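Local structure of extracellular sialidase/neuraminidase, putative (Aspergillus fumigatus, 2XZI) at residues A[38-43]-A[336-341]; A[178-183]-A[201-206]; A[351-356]-A[371-376]. The protein hydrolyses sialoside-type glycosides, with a preference for the deaminated sialic acid KDN, and so acts as a KDNase. One frame throughout, in Å; residues are numbered along the deposited sequence.

Interaction 1: A[38-43]-A[336-341]; sequences FRIPAV and GGYSSM. With KDM (deamino-alpha-neuraminic acid), chain C.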
loop_
_atom_site.group_PDB
_atom_site.type_symbol
_atom_site.label_atom_id
_atom_site.label_comp_id
_atom_site.label_asym_id
_atom_site.label_seq_id
_atom_site.Cartn_x
_atom_site.Cartn_y
_atom_site.Cartn_z
ATOM N N PHE A 38 -7.824 -11.433 1.389
ATOM C CA PHE A 38 -7.104 -10.419 0.640
ATOM C C PHE A 38 -6.516 -9.463 1.643
ATOM O O PHE A 38 -7.204 -9.023 2.551
ATOM C CB PHE A 38 -8.034 -9.692 -0.305
ATOM C CG PHE A 38 -8.621 -10.585 -1.374
ATOM C CD1 PHE A 38 -7.909 -10.844 -2.531
ATOM C CD2 PHE A 38 -9.881 -11.155 -1.220
ATOM C CE1 PHE A 38 -8.425 -11.649 -3.536
ATOM C CE2 PHE A 38 -10.395 -11.990 -2.216
ATOM C CZ PHE A 38 -9.676 -12.217 -3.378
ATOM N N ARG A 39 -5.219 -9.203 1.493
ATOM C CA ARG A 39 -4.490 -8.275 2.370
ATOM C C ARG A 39 -3.511 -7.452 1.553
ATOM O O ARG A 39 -3.304 -7.715 0.368
ATOM C CB ARG A 39 -3.732 -9.057 3.447
ATOM C CG ARG A 39 -4.599 -9.592 4.591
ATOM C CD ARG A 39 -3.786 -9.803 5.867
ATOM N NE ARG A 39 -3.216 -8.534 6.277
ATOM C CZ ARG A 39 -2.136 -8.374 7.026
ATOM N NH1 ARG A 39 -1.483 -9.412 7.524
ATOM N NH2 ARG A 39 -1.702 -7.137 7.259
ATOM N N ILE A 40 -2.943 -6.437 2.200
ATOM C CA ILE A 40 -1.810 -5.691 1.643
ATOM C C ILE A 40 -2.180 -4.901 0.377
ATOM O O ILE A 40 -1.676 -5.181 -0.712
ATOM C CB ILE A 40 -0.552 -6.598 1.411
ATOM C CG1 ILE A 40 -0.385 -7.693 2.490
ATOM C CG2 ILE A 40 0.700 -5.746 1.336
ATOM C CD1 ILE A 40 -0.278 -7.205 3.909
ATOM N N PRO A 41 -3.073 -3.906 0.524
ATOM C CA PRO A 41 -3.566 -3.102 -0.604
ATOM C C PRO A 41 -2.555 -2.110 -1.184
ATOM O O PRO A 41 -1.670 -1.607 -0.481
ATOM C CB PRO A 41 -4.731 -2.317 0.009
ATOM C CG PRO A 41 -4.331 -2.181 1.456
ATOM C CD PRO A 41 -3.750 -3.535 1.781
ATOM N N ALA A 42 -2.706 -1.830 -2.471
ATOM C CA ALA A 42 -1.992 -0.729 -3.106
ATOM C C ALA A 42 -2.912 -0.172 -4.170
ATOM O O ALA A 42 -3.546 -0.950 -4.880
ATOM C CB ALA A 42 -0.731 -1.233 -3.741
ATOM N N VAL A 43 -2.960 1.139 -4.331
ATOM C CA VAL A 43 -3.842 1.764 -5.328
ATOM C C VAL A 43 -3.166 2.953 -5.996
ATOM O O VAL A 43 -2.470 3.746 -5.334
ATOM C CB VAL A 43 -5.219 2.163 -4.712
ATOM C CG1 VAL A 43 -5.075 3.301 -3.679
ATOM C CG2 VAL A 43 -6.243 2.505 -5.799
ATOM N N GLY A 336 -9.815 -2.039 9.601
ATOM C CA GLY A 336 -8.585 -1.558 10.173
ATOM C C GLY A 336 -7.410 -2.414 9.798
ATOM O O GLY A 336 -7.479 -3.635 9.850
ATOM N N GLY A 337 -6.326 -1.757 9.425
ATOM C CA GLY A 337 -5.075 -2.429 9.099
ATOM C C GLY A 337 -4.320 -1.603 8.075
ATOM O O GLY A 337 -4.330 -0.356 8.128
ATOM N N TYR A 338 -3.686 -2.303 7.129
ATOM C CA TYR A 338 -2.924 -1.646 6.048
ATOM C C TYR A 338 -3.844 -0.831 5.144
ATOM O O TYR A 338 -5.039 -1.128 5.013
ATOM C CB TYR A 338 -2.214 -2.683 5.173
ATOM C CG TYR A 338 -1.003 -3.374 5.765
ATOM C CD1 TYR A 338 -0.953 -3.784 7.107
ATOM C CD2 TYR A 338 0.088 -3.671 4.943
ATOM C CE1 TYR A 338 0.188 -4.455 7.610
ATOM C CE2 TYR A 338 1.202 -4.307 5.433
ATOM C CZ TYR A 338 1.253 -4.693 6.764
ATOM O OH TYR A 338 2.369 -5.359 7.240
ATOM N N SER A 339 -3.290 0.196 4.503
ATOM C CA SER A 339 -4.077 1.080 3.662
ATOM C C SER A 339 -3.248 1.636 2.516
ATOM O O SER A 339 -2.018 1.571 2.533
ATOM C CB SER A 339 -4.638 2.233 4.503
ATOM O OG SER A 339 -3.569 3.053 4.965
ATOM N N SER A 340 -3.944 2.192 1.521
ATOM C CA SER A 340 -3.311 2.838 0.374
ATOM C C SER A 340 -4.220 3.942 -0.124
ATOM O O SER A 340 -5.440 3.767 -0.150
ATOM C CB SER A 340 -3.045 1.822 -0.740
ATOM O OG SER A 340 -2.278 2.387 -1.792
ATOM N N MET A 341 -3.633 5.078 -0.498
ATOM C CA MET A 341 -4.413 6.189 -1.036
ATOM C C MET A 341 -3.924 6.685 -2.387
ATOM O O MET A 341 -2.720 6.685 -2.676
ATOM C CB MET A 341 -4.389 7.401 -0.082
ATOM C CG MET A 341 -5.007 7.151 1.280
ATOM S SD MET A 341 -4.943 8.645 2.283
ATOM C CE MET A 341 -3.178 8.762 2.655
HETATM C C2 KDM C . 2.538 -8.265 8.638
HETATM C C1 KDM C . 1.562 -7.516 9.536
HETATM C C3 KDM C . 1.963 -8.413 7.217
HETATM C C4 KDM C . 3.058 -8.523 6.116
HETATM C C5 KDM C . 4.465 -8.837 6.639
HETATM C C6 KDM C . 4.862 -7.779 7.699
HETATM C C7 KDM C . 6.150 -8.134 8.457
HETATM C C8 KDM C . 6.586 -6.964 9.357
HETATM C C9 KDM C . 7.832 -7.322 10.149
HETATM O O5 KDM C . 5.424 -8.902 5.553
HETATM O O1A KDM C . 0.348 -7.506 9.222
HETATM O O1B KDM C . 2.067 -6.974 10.547
HETATM O O4 KDM C . 2.665 -9.555 5.211
HETATM O O6 KDM C . 3.811 -7.549 8.696
HETATM O O7 KDM C . 5.913 -9.295 9.258
HETATM O O8 KDM C . 6.893 -5.804 8.569
HETATM O O9 KDM C . 8.907 -7.490 9.211
HETATM O O2 KDM C . 2.683 -9.552 9.251
HETATM O O HOH W 1 -1.029 5.959 -4.786
#

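Interaction 2: A[178-183]-A[201-206]; sequences DGWAWD and PAMGRN. With KDM (deamino-alpha-neuraminic acid), chain C.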
loop_
_atom_site.group_PDB
_atom_site.type_symbol
_atom_site.label_atom_id
_atom_site.label_comp_id
_atom_site.label_asym_id
_atom_site.label_seq_id
_atom_site.Cartn_x
_atom_site.Cartn_y
_atom_site.Cartn_z
ATOM N N ASP A 178 23.581 -7.229 -0.684
ATOM C CA ASP A 178 24.056 -8.597 -0.551
ATOM C C ASP A 178 24.043 -9.063 0.910
ATOM O O ASP A 178 24.237 -8.278 1.838
ATOM C CB ASP A 178 25.472 -8.739 -1.134
ATOM C CG ASP A 178 25.517 -8.610 -2.648
ATOM O OD1 ASP A 178 24.489 -8.795 -3.338
ATOM O OD2 ASP A 178 26.624 -8.349 -3.173
ATOM N N GLY A 179 23.787 -10.349 1.105
ATOM C CA GLY A 179 23.747 -10.917 2.444
ATOM C C GLY A 179 22.426 -10.759 3.163
ATOM O O GLY A 179 22.272 -11.225 4.287
ATOM N N TRP A 180 21.466 -10.078 2.535
ATOM C CA TRP A 180 20.156 -9.919 3.157
ATOM C C TRP A 180 19.333 -11.206 3.116
ATOM O O TRP A 180 19.475 -12.026 2.201
ATOM C CB TRP A 180 19.390 -8.760 2.504
ATOM C CG TRP A 180 19.774 -7.379 3.022
ATOM C CD1 TRP A 180 21.000 -6.973 3.514
ATOM C CD2 TRP A 180 18.927 -6.238 3.094
ATOM N NE1 TRP A 180 20.953 -5.648 3.887
ATOM C CE2 TRP A 180 19.682 -5.177 3.651
ATOM C CE3 TRP A 180 17.578 -6.007 2.765
ATOM C CZ2 TRP A 180 19.144 -3.905 3.858
ATOM C CZ3 TRP A 180 17.048 -4.740 2.977
ATOM C CH2 TRP A 180 17.825 -3.703 3.506
ATOM N N ALA A 181 18.483 -11.364 4.120
ATOM C CA ALA A 181 17.546 -12.476 4.196
ATOM C C ALA A 181 16.144 -11.899 4.030
ATOM O O ALA A 181 15.651 -11.812 2.905
ATOM C CB ALA A 181 17.704 -13.223 5.520
ATOM N N TRP A 182 15.533 -11.428 5.114
ATOM C CA TRP A 182 14.255 -10.731 4.980
ATOM C C TRP A 182 14.437 -9.458 4.161
ATOM O O TRP A 182 15.511 -8.830 4.172
ATOM C CB TRP A 182 13.618 -10.414 6.340
ATOM C CG TRP A 182 12.227 -9.860 6.196
ATOM C CD1 TRP A 182 11.835 -8.563 6.396
ATOM C CD2 TRP A 182 11.045 -10.587 5.822
ATOM N NE1 TRP A 182 10.478 -8.437 6.163
ATOM C CE2 TRP A 182 9.978 -9.658 5.790
ATOM C CE3 TRP A 182 10.790 -11.930 5.490
ATOM C CZ2 TRP A 182 8.666 -10.039 5.475
ATOM C CZ3 TRP A 182 9.480 -12.302 5.159
ATOM C CH2 TRP A 182 8.446 -11.358 5.157
ATOM N N ASP A 183 13.387 -9.101 3.422
ATOM C CA ASP A 183 13.317 -7.834 2.701
ATOM C C ASP A 183 11.853 -7.483 2.520
ATOM O O ASP A 183 10.972 -8.337 2.700
ATOM C CB ASP A 183 14.003 -7.900 1.319
ATOM C CG ASP A 183 14.115 -6.534 0.648
ATOM O OD1 ASP A 183 14.171 -5.513 1.386
ATOM O OD2 ASP A 183 14.130 -6.497 -0.612
ATOM N N PRO A 201 9.713 3.448 -1.812
ATOM C CA PRO A 201 10.216 3.141 -0.473
ATOM C C PRO A 201 10.378 1.651 -0.282
ATOM O O PRO A 201 9.542 0.870 -0.736
ATOM C CB PRO A 201 9.116 3.682 0.445
ATOM C CG PRO A 201 7.853 3.497 -0.355
ATOM C CD PRO A 201 8.260 3.726 -1.805
ATOM N N ALA A 202 11.436 1.257 0.412
ATOM C CA ALA A 202 11.704 -0.136 0.720
ATOM C C ALA A 202 12.365 -0.289 2.077
ATOM O O ALA A 202 12.689 0.710 2.747
ATOM C CB ALA A 202 12.557 -0.787 -0.372
ATOM N N MET A 203 12.566 -1.538 2.479
ATOM C CA MET A 203 13.208 -1.801 3.766
ATOM C C MET A 203 14.634 -1.218 3.766
ATOM O O MET A 203 15.428 -1.536 2.896
ATOM C CB MET A 203 13.252 -3.301 4.026
ATOM C CG MET A 203 14.155 -3.694 5.188
ATOM S SD MET A 203 13.906 -5.426 5.595
ATOM C CE MET A 203 15.474 -5.865 6.332
ATOM N N GLY A 204 14.921 -0.344 4.738
ATOM C CA GLY A 204 16.268 0.228 4.912
ATOM C C GLY A 204 16.775 1.107 3.773
ATOM O O GLY A 204 17.956 1.466 3.762
ATOM N N ARG A 205 15.927 1.474 2.807
ATOM C CA ARG A 205 16.431 2.129 1.597
ATOM C C ARG A 205 15.301 2.680 0.758
ATOM O O ARG A 205 14.159 2.224 0.882
ATOM C CB ARG A 205 17.233 1.124 0.766
ATOM C CG ARG A 205 16.398 0.065 0.033
ATOM C CD ARG A 205 17.253 -1.173 -0.193
ATOM N NE ARG A 205 16.666 -2.196 -1.065
ATOM C CZ ARG A 205 15.770 -3.119 -0.709
ATOM N NH1 ARG A 205 15.236 -3.138 0.506
ATOM N NH2 ARG A 205 15.405 -4.032 -1.604
ATOM N N ASN A 206 15.613 3.666 -0.079
ATOM C CA ASN A 206 14.740 4.025 -1.202
ATOM C C ASN A 206 15.330 3.464 -2.483
ATOM O O ASN A 206 16.555 3.377 -2.635
ATOM C CB ASN A 206 14.621 5.535 -1.365
ATOM C CG ASN A 206 13.951 6.207 -0.206
ATOM O OD1 ASN A 206 12.967 5.714 0.340
ATOM N ND2 ASN A 206 14.450 7.392 0.143
HETATM C C2 KDM C . 2.538 -8.265 8.638
HETATM C C1 KDM C . 1.562 -7.516 9.536
HETATM C C3 KDM C . 1.963 -8.413 7.217
HETATM C C4 KDM C . 3.058 -8.523 6.116
HETATM C C5 KDM C . 4.465 -8.837 6.639
HETATM C C6 KDM C . 4.862 -7.779 7.699
HETATM C C7 KDM C . 6.150 -8.134 8.457
HETATM C C8 KDM C . 6.586 -6.964 9.357
HETATM C C9 KDM C . 7.832 -7.322 10.149
HETATM O O5 KDM C . 5.424 -8.902 5.553
HETATM O O1A KDM C . 0.348 -7.506 9.222
HETATM O O1B KDM C . 2.067 -6.974 10.547
HETATM O O4 KDM C . 2.665 -9.555 5.211
HETATM O O6 KDM C . 3.811 -7.549 8.696
HETATM O O7 KDM C . 5.913 -9.295 9.258
HETATM O O8 KDM C . 6.893 -5.804 8.569
HETATM O O9 KDM C . 8.907 -7.490 9.211
HETATM O O2 KDM C . 2.683 -9.552 9.251
#

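Interaction 3: A[351-356]-A[371-376]; sequences ALVESD and IWRRFN. With KDM (deamino-alpha-neuraminic acid), chain D.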
loop_
_atom_site.group_PDB
_atom_site.type_symbol
_atom_site.label_atom_id
_atom_site.label_comp_id
_atom_site.label_asym_id
_atom_site.label_seq_id
_atom_site.Cartn_x
_atom_site.Cartn_y
_atom_site.Cartn_z
ATOM N N ALA A 351 -9.193 5.431 -1.176
ATOM C CA ALA A 351 -8.419 4.673 -0.210
ATOM C C ALA A 351 -8.846 3.215 -0.182
ATOM O O ALA A 351 -10.040 2.912 -0.174
ATOM C CB ALA A 351 -8.546 5.295 1.175
ATOM N N LEU A 352 -7.862 2.325 -0.154
ATOM C CA LEU A 352 -8.082 0.918 0.158
ATOM C C LEU A 352 -7.711 0.703 1.602
ATOM O O LEU A 352 -6.685 1.204 2.051
ATOM C CB LEU A 352 -7.218 0.022 -0.733
ATOM C CG LEU A 352 -7.567 -0.036 -2.205
ATOM C CD1 LEU A 352 -6.534 -0.849 -2.947
ATOM C CD2 LEU A 352 -8.990 -0.612 -2.456
ATOM N N VAL A 353 -8.542 -0.050 2.323
ATOM C CA VAL A 353 -8.331 -0.293 3.753
ATOM C C VAL A 353 -8.669 -1.750 4.073
ATOM O O VAL A 353 -9.750 -2.244 3.710
ATOM C CB VAL A 353 -9.204 0.642 4.655
ATOM C CG1 VAL A 353 -8.758 0.545 6.119
ATOM C CG2 VAL A 353 -9.153 2.102 4.180
ATOM N N GLU A 354 -7.743 -2.430 4.743
ATOM C CA GLU A 354 -7.985 -3.777 5.235
ATOM C C GLU A 354 -9.114 -3.849 6.252
ATOM O O GLU A 354 -9.369 -2.891 6.994
ATOM C CB GLU A 354 -6.722 -4.335 5.894
ATOM C CG GLU A 354 -5.588 -4.579 4.930
ATOM C CD GLU A 354 -4.417 -5.324 5.600
ATOM O OE1 GLU A 354 -4.183 -5.119 6.809
ATOM O OE2 GLU A 354 -3.724 -6.100 4.919
ATOM N N SER A 355 -9.771 -5.007 6.263
ATOM C CA SER A 355 -10.813 -5.331 7.229
ATOM C C SER A 355 -10.672 -6.796 7.646
ATOM O O SER A 355 -10.190 -7.596 6.879
ATOM C CB SER A 355 -12.174 -5.093 6.588
ATOM O OG SER A 355 -13.200 -5.087 7.555
ATOM N N ASP A 356 -11.138 -7.131 8.844
ATOM C CA ASP A 356 -10.907 -8.455 9.427
ATOM C C ASP A 356 -12.174 -8.929 10.083
ATOM O O ASP A 356 -12.689 -8.280 10.989
ATOM C CB ASP A 356 -9.781 -8.337 10.468
ATOM C CG ASP A 356 -9.310 -9.686 11.031
ATOM O OD1 ASP A 356 -9.968 -10.732 10.860
ATOM O OD2 ASP A 356 -8.255 -9.684 11.682
ATOM N N ILE A 371 -11.636 -2.917 1.794
ATOM C CA ILE A 371 -12.666 -1.916 1.546
ATOM C C ILE A 371 -12.108 -0.834 0.638
ATOM O O ILE A 371 -10.943 -0.446 0.788
ATOM C CB ILE A 371 -13.132 -1.265 2.884
ATOM C CG1 ILE A 371 -13.701 -2.290 3.871
ATOM C CG2 ILE A 371 -14.102 -0.087 2.644
ATOM C CD1 ILE A 371 -14.467 -3.406 3.268
ATOM N N TRP A 372 -12.928 -0.372 -0.308
ATOM C CA TRP A 372 -12.636 0.815 -1.108
ATOM C C TRP A 372 -13.461 2.002 -0.633
ATOM O O TRP A 372 -14.684 1.904 -0.473
ATOM C CB TRP A 372 -12.940 0.522 -2.570
ATOM C CG TRP A 372 -12.955 1.677 -3.515
ATOM C CD1 TRP A 372 -14.050 2.139 -4.198
ATOM C CD2 TRP A 372 -11.843 2.475 -3.945
ATOM N NE1 TRP A 372 -13.691 3.187 -5.013
ATOM C CE2 TRP A 372 -12.345 3.409 -4.885
ATOM C CE3 TRP A 372 -10.473 2.505 -3.619
ATOM C CZ2 TRP A 372 -11.528 4.350 -5.515
ATOM C CZ3 TRP A 372 -9.664 3.452 -4.245
ATOM C CH2 TRP A 372 -10.202 4.356 -5.187
ATOM N N ARG A 373 -12.798 3.129 -0.429
ATOM C CA ARG A 373 -13.462 4.335 0.032
ATOM C C ARG A 373 -13.125 5.457 -0.912
ATOM O O ARG A 373 -11.978 5.545 -1.406
ATOM C CB ARG A 373 -12.958 4.738 1.397
ATOM C CG ARG A 373 -13.314 3.793 2.506
ATOM C CD ARG A 373 -12.824 4.315 3.857
ATOM N NE ARG A 373 -13.478 3.584 4.936
ATOM C CZ ARG A 373 -14.706 3.845 5.377
ATOM N NH1 ARG A 373 -15.421 4.830 4.847
ATOM N NH2 ARG A 373 -15.224 3.107 6.352
ATOM N N ARG A 374 -14.117 6.317 -1.150
ATOM C CA ARG A 374 -13.896 7.624 -1.753
ATOM C C ARG A 374 -14.420 8.672 -0.798
ATOM O O ARG A 374 -15.520 8.519 -0.254
ATOM C CB ARG A 374 -14.613 7.733 -3.093
ATOM C CG ARG A 374 -13.990 6.885 -4.171
ATOM C CD ARG A 374 -14.947 6.516 -5.320
ATOM N NE ARG A 374 -15.867 7.595 -5.673
ATOM C CZ ARG A 374 -15.557 8.637 -6.442
ATOM N NH1 ARG A 374 -14.345 8.742 -6.978
ATOM N NH2 ARG A 374 -16.464 9.593 -6.648
ATOM N N PHE A 375 -13.665 9.748 -0.607
ATOM C CA PHE A 375 -14.152 10.875 0.176
ATOM C C PHE A 375 -13.432 12.113 -0.282
ATOM O O PHE A 375 -12.331 12.027 -0.822
ATOM C CB PHE A 375 -13.953 10.639 1.688
ATOM C CG PHE A 375 -12.587 10.121 2.064
ATOM C CD1 PHE A 375 -11.530 10.986 2.219
ATOM C CD2 PHE A 375 -12.375 8.766 2.293
ATOM C CE1 PHE A 375 -10.276 10.519 2.577
ATOM C CE2 PHE A 375 -11.122 8.294 2.656
ATOM C CZ PHE A 375 -10.073 9.187 2.801
ATOM N N ASN A 376 -14.056 13.272 -0.110
ATOM C CA ASN A 376 -13.380 14.513 -0.441
ATOM C C ASN A 376 -12.767 15.189 0.772
ATOM O O ASN A 376 -12.920 14.737 1.910
ATOM C CB ASN A 376 -14.275 15.464 -1.244
ATOM C CG ASN A 376 -15.534 15.891 -0.503
ATOM O OD1 ASN A 376 -15.792 15.503 0.648
ATOM N ND2 ASN A 376 -16.337 16.693 -1.180
HETATM C C2 KDM D . -6.207 -6.837 16.254
HETATM C C1 KDM D . -5.324 -5.576 16.100
HETATM C C3 KDM D . -7.624 -6.603 15.682
HETATM C C4 KDM D . -7.601 -6.520 14.141
HETATM C C5 KDM D . -6.838 -7.705 13.526
HETATM C C6 KDM D . -5.436 -7.844 14.160
HETATM C C7 KDM D . -4.505 -8.999 13.733
HETATM C C8 KDM D . -3.147 -8.899 14.478
HETATM C C9 KDM D . -2.162 -10.053 14.180
HETATM O O5 KDM D . -6.712 -7.528 12.105
HETATM O O1A KDM D . -4.123 -5.752 15.784
HETATM O O1B KDM D . -5.867 -4.464 16.299
HETATM O O4 KDM D . -8.952 -6.496 13.665
HETATM O O6 KDM D . -5.606 -7.984 15.606
HETATM O O7 KDM D . -5.125 -10.262 14.019
HETATM O O8 KDM D . -2.517 -7.644 14.186
HETATM O O9 KDM D . -2.319 -10.555 12.847
HETATM O O2 KDM D . -6.329 -7.163 17.646
#

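Interaction 1: A[38-43]-A[336-341]
Arg39, Ile40 and Pro41 pack against Tyr338 where the innermost strands of two neighbouring blades of a six-bladed beta-propeller run side by side, 8° from parallel and with axes 5.6 Å apart. The contact is buried, close to the centre of the chain, and rests mainly on side chains. Tyr338 is its hub. One face of the phenol ring takes both Ile40 CD1, in a CH-pi contact 4.0 Å from the ring centroid, and the Arg39 guanidinium, whose CZ stands 4.9 Å from that centroid in a cation-pi contact. The guanidinium is perpendicular to the ring, so NH2 meets CE1 with its edge while Ile40 CD1 covers part of a guanidinium face. The arginine chain bends at chi3 (60°), which places NE; NH1 and NH2 both donate to O1A of the KDM carboxylate, NH2 at 2.9 Å. With Arg245 and Arg302 also holding the ligand, and Tyr338 OH, hydrogen-bonded to Glu229, lying 3.2 Å from KDM C2, the site is consistent with the arginine triad and the tyrosine–glutamate nucleophile pair of sialidases. Farther along the strands Ser340 OG, anti to its own backbone N, accepts a hydrogen bond from Val43 N at 2.9 Å, and one water donates to both Val43 O and Met341 O. Glu354, on strand 349-356, braces both sides, through a salt bridge to Arg39 NE and a hydrogen bond to Tyr338 N. Strand 51-58 pairs with 37-45, Pro187 packs on Ile40 and Tyr338, and Leu352 of strand 349-356 receives Pro41 and Val43.

Interaction 2: A[178-183]-A[201-206]
Asp183 and Arg205 form a two-pronged salt bridge, NH1 to OD1 at 2.7 Å and NH2 to OD2 at 2.9 Å. The guanidinium presents its end, each nitrogen taking the syn side of one carboxylate oxygen, but the two flat groups are turned 39° against each other, and both bonds therefore leave the planes by roughly 20°. NH1 also reaches back to Met203 O at 2.9 Å, on a lone pair and within the guanidinium plane. That carbonyl belongs to the type II turn (Ala202 to Arg205) that links antiparallel strands 198-202 and 205-210 of one propeller blade, so the arginine braces the turn while tying it to 178-183, a loop between helix 172-175 and strand 191-192. Arg205 NE is held by Leu175 O, and Ala202 CB covers part of one guanidinium face.

The edge of Trp180 meets the same carbonyl, CH2 lying 3.3 Å from Met203 O in the indole plane; CZ3 passes 3.5 Å from Arg205 NH1, which stands oblique to the ring. Met203, with CG anti to its backbone N (chi1 168°) and an extended chain beyond, meets Trp180 tip to tip; CE sits over the face of the six-membered ring, 4.3 Å from its centroid. Its SD makes a Met-aromatic contact with Trp182 as well, 3.8 Å from CD1, the two side chains crossing at about a right angle. Trp182 in turn sets its far edge against the bound KDM, CZ2 standing 3.4 Å from O5, so Met203 is a second-shell residue behind a wall of the ligand pocket.

Arg151 adds a cation-pi contact to Trp182, and Arg242 of strand 240-244 hydrogen-bonds to the carbonyls of Ala202 and Arg205, where both strands meet the turn.

Interaction 3: A[351-356]-A[371-376]
Ala351 pairs with Arg373 and Val353 with Ile371, each through two reciprocal backbone hydrogen bonds, four in all. The bond from Ala351 N to Arg373 O measures 2.8 Å, as does the one from Ile371 N to Val353 O. Between them lies the non-hydrogen-bonded pair Leu352 and Trp372, where the CA atoms approach to 4.7 Å and Leu352 CA adds a CA-H...O contact to Ile371 O at 3.2 Å. Here Leu352 CD2 touches indole atom CE3 of Trp372 at 3.6 Å, oblique to the ring. Trp372 CG, anti to the backbone N (chi1 169°), starts the indole out on the Leu352 side of the sheet, and NE1 is held by Gly82 O. On the other face of the sheet Ala351 CB meets Phe375 CE2 at 4.2 Å, and Val353 CG2 approaches the aliphatic part of Arg373, whose guanidinium is engaged by Glu335.

These two strands are the middle pair of a four-stranded antiparallel propeller blade. Strand 334-343 supplies its inner edge and strand 12-18, from the start of the chain, its outer edge; this is the "Velcro" closure of a beta-propeller, in which one blade combines both ends of the chain. Leu17 accordingly packs on Leu352 and Trp372, and Val43 of the next blade touches Trp372. Toward the end of strand 349-356 Ser355 CB rests against Ile371 CG1. One residue on, Asp356 OD2 accepts a hydrogen bond from O5 of a second KDM molecule at 2.7 Å. That carboxylate is steadied by a salt bridge from OD2 to Arg368 NE and a bond from OD1 to Phe358 N.

In the fold
Interactions 1 and 3 are close companions, their centres 8 Å apart: strands 334-343 and 349-356 are consecutive neighbours in one blade, joined by a probable hydrogen bond between Ser340 O and Leu352 N. Interaction 1 links that blade to the next one, and interaction 3 holds its middle strands together. Interaction 2 joins a loop to the hairpin of another blade, its centre about 21 Å from that of interaction 1 and 28 Å from that of interaction 3. Along the chain 178-183 and 201-206 fall between the two halves of interaction 1; interaction 3 follows both. Interaction 1 meets one KDM molecule from its blade strands, interaction 2 the same molecule through a loop, whereas interaction 3 reaches the second.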